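Local coordinates for protein 1A (Cricket paralysis virus, PDB 6C3R) that suppresses antiviral RNA silencing in insect cells by inactivating host AGO2 and recruiting a cellular ubiquitin ligase complex that promotes AGO2 degradation, at residues 117-122 / 133-138; 75-80 / 110-115. All coordinates share one frame; numbering follows the deposited sequence.

Interaction 1 (117-122 / 133-138)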
loop_
_atom_site.group_PDB
_atom_site.type_symbol
_atom_site.label_atom_id
_atom_site.label_comp_id
_atom_site.label_asym_id
_atom_site.label_seq_id
_atom_site.Cartn_x
_atom_site.Cartn_y
_atom_site.Cartn_z
ATOM N N LEU A 117 -23.165 12.278 14.347
ATOM C CA LEU A 117 -22.360 13.504 14.352
ATOM C C LEU A 117 -21.188 13.478 15.339
ATOM O O LEU A 117 -20.060 13.803 14.997
ATOM C CB LEU A 117 -23.255 14.707 14.656
ATOM C CG LEU A 117 -24.314 15.015 13.593
ATOM C CD1 LEU A 117 -25.342 15.965 14.164
ATOM C CD2 LEU A 117 -23.699 15.599 12.330
ATOM N N ASP A 118 -21.463 13.080 16.566
ATOM C CA ASP A 118 -20.418 12.994 17.574
ATOM C C ASP A 118 -19.314 12.063 17.108
ATOM O O ASP A 118 -18.141 12.412 17.193
ATOM C CB ASP A 118 -20.976 12.523 18.919
ATOM C CG ASP A 118 -21.848 13.575 19.593
ATOM O OD1 ASP A 118 -21.599 14.788 19.393
ATOM O OD2 ASP A 118 -22.786 13.195 20.336
ATOM N N TRP A 119 -19.698 10.904 16.574
ATOM C CA TRP A 119 -18.726 9.924 16.086
ATOM C C TRP A 119 -17.825 10.502 14.985
ATOM O O TRP A 119 -16.625 10.310 15.029
ATOM C CB TRP A 119 -19.433 8.649 15.614
ATOM C CG TRP A 119 -18.497 7.531 15.321
ATOM C CD1 TRP A 119 -18.131 6.531 16.161
ATOM C CD2 TRP A 119 -17.797 7.296 14.088
ATOM N NE1 TRP A 119 -17.242 5.694 15.542
ATOM C CE2 TRP A 119 -17.015 6.139 14.271
ATOM C CE3 TRP A 119 -17.739 7.971 12.852
ATOM C CZ2 TRP A 119 -16.206 5.629 13.275
ATOM C CZ3 TRP A 119 -16.934 7.467 11.859
ATOM C CH2 TRP A 119 -16.173 6.308 12.070
ATOM N N PHE A 120 -18.402 11.197 14.014
ATOM C CA PHE A 120 -17.617 11.814 12.927
ATOM C C PHE A 120 -16.725 12.964 13.376
ATOM O O PHE A 120 -15.725 13.264 12.740
ATOM C CB PHE A 120 -18.517 12.281 11.771
ATOM C CG PHE A 120 -18.924 11.164 10.882
ATOM C CD1 PHE A 120 -18.018 10.627 9.986
ATOM C CD2 PHE A 120 -20.179 10.592 10.992
ATOM C CE1 PHE A 120 -18.370 9.554 9.192
ATOM C CE2 PHE A 120 -20.536 9.528 10.202
ATOM C CZ PHE A 120 -19.634 9.007 9.304
ATOM N N GLN A 121 -17.128 13.611 14.461
ATOM C CA GLN A 121 -16.333 14.651 15.101
ATOM C C GLN A 121 -15.082 14.036 15.791
ATOM O O GLN A 121 -13.980 14.603 15.716
ATOM C CB GLN A 121 -17.231 15.431 16.077
ATOM C CG GLN A 121 -16.703 16.796 16.460
ATOM C CD GLN A 121 -16.753 17.789 15.315
ATOM O OE1 GLN A 121 -17.815 18.334 15.005
ATOM N NE2 GLN A 121 -15.588 18.060 14.702
ATOM N N GLN A 122 -15.242 12.867 16.420
ATOM C CA GLN A 122 -14.102 12.161 16.982
ATOM C C GLN A 122 -13.191 11.556 15.929
ATOM O O GLN A 122 -11.966 11.655 16.041
ATOM C CB GLN A 122 -14.522 11.075 17.934
ATOM C CG GLN A 122 -13.333 10.330 18.567
ATOM C CD GLN A 122 -12.249 11.211 19.231
ATOM O OE1 GLN A 122 -12.498 12.358 19.632
ATOM N NE2 GLN A 122 -11.037 10.647 19.369
ATOM N N ARG A 133 -7.171 1.947 15.978
ATOM C CA ARG A 133 -7.582 0.583 16.302
ATOM C C ARG A 133 -8.550 0.554 17.485
ATOM O O ARG A 133 -9.516 -0.211 17.477
ATOM C CB ARG A 133 -6.359 -0.313 16.558
ATOM C CG ARG A 133 -6.702 -1.742 16.980
ATOM C CD ARG A 133 -5.552 -2.732 16.771
ATOM N NE ARG A 133 -4.293 -2.314 17.415
ATOM C CZ ARG A 133 -3.195 -1.853 16.792
ATOM N NH1 ARG A 133 -3.127 -1.724 15.461
ATOM N NH2 ARG A 133 -2.130 -1.513 17.516
ATOM N N ALA A 134 -8.300 1.390 18.485
ATOM C CA ALA A 134 -9.151 1.440 19.669
ATOM C C ALA A 134 -10.510 2.049 19.349
ATOM O O ALA A 134 -11.559 1.532 19.756
ATOM C CB ALA A 134 -8.460 2.227 20.773
ATOM N N PHE A 135 -10.468 3.147 18.601
ATOM C CA PHE A 135 -11.659 3.835 18.117
ATOM C C PHE A 135 -12.596 2.948 17.309
ATOM O O PHE A 135 -13.809 2.993 17.516
ATOM C CB PHE A 135 -11.263 5.045 17.272
ATOM C CG PHE A 135 -12.431 5.896 16.840
ATOM C CD1 PHE A 135 -13.244 6.515 17.783
ATOM C CD2 PHE A 135 -12.699 6.098 15.495
ATOM C CE1 PHE A 135 -14.305 7.298 17.392
ATOM C CE2 PHE A 135 -13.759 6.884 15.097
ATOM C CZ PHE A 135 -14.566 7.491 16.048
ATOM N N LEU A 136 -12.045 2.159 16.400
ATOM C CA LEU A 136 -12.855 1.252 15.567
ATOM C C LEU A 136 -13.109 -0.175 16.121
ATOM O O LEU A 136 -13.766 -0.975 15.446
ATOM C CB LEU A 136 -12.257 1.158 14.153
ATOM C CG LEU A 136 -12.094 2.472 13.376
ATOM C CD1 LEU A 136 -11.379 2.190 12.059
ATOM C CD2 LEU A 136 -13.429 3.183 13.140
ATOM N N ARG A 137 -12.623 -0.491 17.324
ATOM C CA ARG A 137 -12.845 -1.829 17.892
ATOM C C ARG A 137 -14.325 -2.110 18.120
ATOM O O ARG A 137 -15.061 -1.254 18.612
ATOM C CB ARG A 137 -12.094 -2.045 19.206
ATOM C CG ARG A 137 -12.317 -3.446 19.771
ATOM C CD ARG A 137 -11.200 -3.935 20.676
ATOM N NE ARG A 137 -10.052 -4.496 19.950
ATOM C CZ ARG A 137 -8.871 -3.898 19.743
ATOM N NH1 ARG A 137 -8.613 -2.665 20.204
ATOM N NH2 ARG A 137 -7.925 -4.547 19.060
ATOM N N LYS A 138 -14.739 -3.321 17.761
ATOM C CA LYS A 138 -16.134 -3.719 17.842
ATOM C C LYS A 138 -16.588 -3.946 19.277
ATOM O O LYS A 138 -16.592 -5.075 19.772
ATOM C CB LYS A 138 -16.382 -4.990 17.031
ATOM C CG LYS A 138 -16.147 -4.839 15.542
ATOM C CD LYS A 138 -16.918 -5.891 14.756
ATOM C CE LYS A 138 -16.498 -7.311 15.108
ATOM N NZ LYS A 138 -17.337 -8.310 14.396
#

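Interaction 2 (75-80 / 110-115)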
loop_
_atom_site.group_PDB
_atom_site.type_symbol
_atom_site.label_atom_id
_atom_site.label_comp_id
_atom_site.label_asym_id
_atom_site.label_seq_id
_atom_site.Cartn_x
_atom_site.Cartn_y
_atom_site.Cartn_z
ATOM N N TYR A 75 -28.444 -0.572 10.273
ATOM C CA TYR A 75 -27.360 -1.509 10.129
ATOM C C TYR A 75 -26.586 -1.546 11.423
ATOM O O TYR A 75 -26.479 -0.557 12.118
ATOM C CB TYR A 75 -26.424 -1.141 8.985
ATOM C CG TYR A 75 -25.461 -2.241 8.630
ATOM C CD1 TYR A 75 -25.839 -3.273 7.780
ATOM C CD2 TYR A 75 -24.185 -2.270 9.157
ATOM C CE1 TYR A 75 -24.966 -4.298 7.462
ATOM C CE2 TYR A 75 -23.303 -3.288 8.849
ATOM C CZ TYR A 75 -23.698 -4.302 8.003
ATOM O OH TYR A 75 -22.829 -5.313 7.688
ATOM N N ASN A 76 -26.045 -2.709 11.733
ATOM C CA ASN A 76 -25.250 -2.891 12.921
ATOM C C ASN A 76 -24.030 -1.968 12.921
ATOM O O ASN A 76 -23.082 -2.179 12.149
ATOM C CB ASN A 76 -24.844 -4.359 13.004
ATOM C CG ASN A 76 -24.210 -4.709 14.317
ATOM O OD1 ASN A 76 -23.326 -4.006 14.822
ATOM N ND2 ASN A 76 -24.662 -5.804 14.885
ATOM N N PHE A 77 -24.048 -0.966 13.798
ATOM C CA PHE A 77 -23.013 0.088 13.776
ATOM C C PHE A 77 -21.584 -0.375 14.097
ATOM O O PHE A 77 -20.616 0.269 13.673
ATOM C CB PHE A 77 -23.394 1.254 14.684
ATOM C CG PHE A 77 -22.475 2.446 14.569
ATOM C CD1 PHE A 77 -22.461 3.229 13.414
ATOM C CD2 PHE A 77 -21.629 2.793 15.612
ATOM C CE1 PHE A 77 -21.611 4.329 13.308
ATOM C CE2 PHE A 77 -20.786 3.894 15.504
ATOM C CZ PHE A 77 -20.778 4.668 14.355
ATOM N N GLU A 78 -21.459 -1.484 14.812
ATOM C CA GLU A 78 -20.155 -2.024 15.184
ATOM C C GLU A 78 -19.597 -2.850 14.042
ATOM O O GLU A 78 -18.392 -2.885 13.774
ATOM C CB GLU A 78 -20.291 -2.892 16.442
ATOM C CG GLU A 78 -20.934 -2.168 17.626
ATOM C CD GLU A 78 -20.103 -1.003 18.123
ATOM O OE1 GLU A 78 -20.707 0.015 18.500
ATOM O OE2 GLU A 78 -18.850 -1.095 18.125
ATOM N N GLU A 79 -20.489 -3.529 13.359
ATOM C CA GLU A 79 -20.125 -4.221 12.136
ATOM C C GLU A 79 -19.777 -3.256 11.026
ATOM O O GLU A 79 -18.915 -3.531 10.233
ATOM C CB GLU A 79 -21.257 -5.140 11.710
ATOM C CG GLU A 79 -21.455 -6.281 12.691
ATOM C CD GLU A 79 -20.257 -7.205 12.741
ATOM O OE1 GLU A 79 -19.841 -7.596 13.852
ATOM O OE2 GLU A 79 -19.728 -7.550 11.667
ATOM N N TRP A 80 -20.460 -2.122 10.981
ATOM C CA TRP A 80 -20.079 -1.059 10.076
ATOM C C TRP A 80 -18.663 -0.587 10.388
ATOM O O TRP A 80 -17.853 -0.428 9.469
ATOM C CB TRP A 80 -21.042 0.105 10.173
ATOM C CG TRP A 80 -20.689 1.231 9.223
ATOM C CD1 TRP A 80 -20.984 1.303 7.898
ATOM C CD2 TRP A 80 -19.963 2.419 9.537
ATOM N NE1 TRP A 80 -20.497 2.464 7.370
ATOM C CE2 TRP A 80 -19.867 3.170 8.362
ATOM C CE3 TRP A 80 -19.375 2.911 10.691
ATOM C CZ2 TRP A 80 -19.212 4.408 8.315
ATOM C CZ3 TRP A 80 -18.726 4.143 10.648
ATOM C CH2 TRP A 80 -18.655 4.878 9.469
ATOM N N PRO A 110 -26.109 10.913 3.919
ATOM C CA PRO A 110 -26.430 11.990 4.850
ATOM C C PRO A 110 -27.218 11.590 6.086
ATOM O O PRO A 110 -27.023 12.155 7.153
ATOM C CB PRO A 110 -27.282 12.924 4.001
ATOM C CG PRO A 110 -26.857 12.671 2.613
ATOM C CD PRO A 110 -26.649 11.199 2.580
ATOM N N ARG A 111 -28.125 10.647 5.954
ATOM C CA ARG A 111 -28.905 10.203 7.098
ATOM C C ARG A 111 -27.943 9.591 8.133
ATOM O O ARG A 111 -28.028 9.870 9.326
ATOM C CB ARG A 111 -29.977 9.219 6.634
ATOM C CG ARG A 111 -30.937 8.698 7.692
ATOM C CD ARG A 111 -31.960 9.711 8.211
ATOM N NE ARG A 111 -31.410 10.426 9.380
ATOM C CZ ARG A 111 -31.331 11.746 9.570
ATOM N NH1 ARG A 111 -31.803 12.627 8.700
ATOM N NH2 ARG A 111 -30.765 12.189 10.687
ATOM N N PHE A 112 -26.997 8.801 7.653
ATOM C CA PHE A 112 -26.057 8.108 8.510
ATOM C C PHE A 112 -25.085 9.051 9.212
ATOM O O PHE A 112 -24.799 8.887 10.412
ATOM C CB PHE A 112 -25.278 7.105 7.668
ATOM C CG PHE A 112 -24.380 6.229 8.465
ATOM C CD1 PHE A 112 -23.089 6.640 8.779
ATOM C CD2 PHE A 112 -24.823 4.988 8.902
ATOM C CE1 PHE A 112 -22.255 5.830 9.516
ATOM C CE2 PHE A 112 -23.991 4.177 9.640
ATOM C CZ PHE A 112 -22.707 4.600 9.949
ATOM N N PHE A 113 -24.560 10.010 8.442
ATOM C CA PHE A 113 -23.716 11.080 8.974
ATOM C C PHE A 113 -24.392 11.846 10.096
ATOM O O PHE A 113 -23.782 12.107 11.115
ATOM C CB PHE A 113 -23.308 12.048 7.870
ATOM C CG PHE A 113 -22.653 13.305 8.381
ATOM C CD1 PHE A 113 -21.416 13.249 9.018
ATOM C CD2 PHE A 113 -23.276 14.549 8.243
ATOM C CE1 PHE A 113 -20.807 14.409 9.487
ATOM C CE2 PHE A 113 -22.662 15.711 8.703
ATOM C CZ PHE A 113 -21.430 15.642 9.327
ATOM N N MET A 114 -25.669 12.154 9.911
ATOM C CA MET A 114 -26.417 12.931 10.876
ATOM C C MET A 114 -27.022 12.129 12.008
ATOM O O MET A 114 -27.384 12.708 13.019
ATOM C CB MET A 114 -27.476 13.745 10.154
ATOM C CG MET A 114 -26.841 14.759 9.216
ATOM S SD MET A 114 -27.986 15.966 8.555
ATOM C CE MET A 114 -29.185 14.915 7.730
ATOM N N ASP A 115 -27.109 10.807 11.886
ATOM C CA ASP A 115 -27.320 9.969 13.082
ATOM C C ASP A 115 -26.055 9.746 13.915
ATOM O O ASP A 115 -26.147 9.168 14.989
ATOM C CB ASP A 115 -27.947 8.620 12.716
ATOM C CG ASP A 115 -29.369 8.764 12.175
ATOM O OD1 ASP A 115 -30.002 9.793 12.451
ATOM O OD2 ASP A 115 -29.865 7.854 11.472
#

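Interaction 1 (117-122 / 133-138)
W119 and F135 form an offset aromatic stack that joins two consecutive helices, 117-123 and 129-136, near the C-terminal end of the chain. R133, a residue involved in inhibiting host stress granule formation, is on the same helix as F135 but does not touch 117-122. The five-membered ring of W119 and the ring of F135 have centroids 4.5 Å apart, with planes inclined by 26°. F135 lies over one face of the indole, offset toward the rim. Its CZ is nearest W119 NE1 and CE2, and its CE2 is nearest W119 CZ2. With CG anti to the backbone N (chi1 -174°), F135 reaches from its own helix across to the other. Its other neighbour on helix 117-123 is Q122. The aliphatic part of that side chain meets the ring obliquely, with Q122 CG 3.4 Å from F135 CE1. L136 touches the indole at its edge: L136 CD2 lies near the ring plane, 3.7 Å from W119 CZ2. L136 also rests on V84 and W85 of helix 77-90. The contact between the two segments is carried by ring overlap and van der Waals packing, with no polar bond directing it.

Interaction 2 (75-80 / 110-115)
F112 of the short helix 110-114 meets F77 and W80 in the first turn of helix 77-90, and the three rings form a buried aromatic cluster. F112 and W80 point at each other across the contact. F112 CZ sits over the centre of the indole face, 3.5 Å from W80 CD2, while F112 CE1 lies 3.6 Å from W80 CZ2. The two rings are tilted, with 47° between the F112 plane and the six-membered ring of W80. F77 meets the same ring end from another side: F112 CZ lies near the plane of the F77 ring, at its edge, and is 3.5 Å from F77 CE1. With CG anti to the backbone N (chi1 -174°), the F112 ring reaches across to helix 77-90, and its CZ touches both partners.

Polar bonds order each segment separately. N76 is the N-cap of helix 77-90. N76 OD1 accepts from E78 N at 3.1 Å, in the carbonyl plane, and from E79 N at 3.2 Å, above it. Both bonds cap the first turn of the helix that carries F77 and W80. On the other segment, R111 NH2 forms a salt bridge of 3.1 Å to D115 OD1. R111 also pairs through NH1 with E5.

Helix 110-114 follows strand 104-108 and lies between helix 77-90 and helix 2-16, which F113 and M114 touch. W80 packs on F28 of strand 26-30, and its NE1 is hydrogen-bonded to I66 O of helix 53-70. H116, just after the second segment, stacks on F77.

Overall arrangement
In sequence, interaction 2 precedes interaction 1; their centres are about 11 Å apart. Helices 110-114 and 117-123 follow each other; the first belongs to interaction 2 and the second to interaction 1. W119 links the F135 stack to the F77/W80/F112 cluster: W119 CH2 is 3.6 Å from W80 CZ3, and the indole meets both F77 and W80 edge-to-face. F120 CD2 and F113 CD1 make a second bridge at 3.5 Å. A polar tie joins the remaining segments, where K138 NZ forms a salt bridge of 2.7 Å with E79 OE1. Interaction 1 includes R133 of the stress-granule site; interaction 2 holds no residue tied to that site, AGO2 or the BC-box. Interaction 2 is more buried.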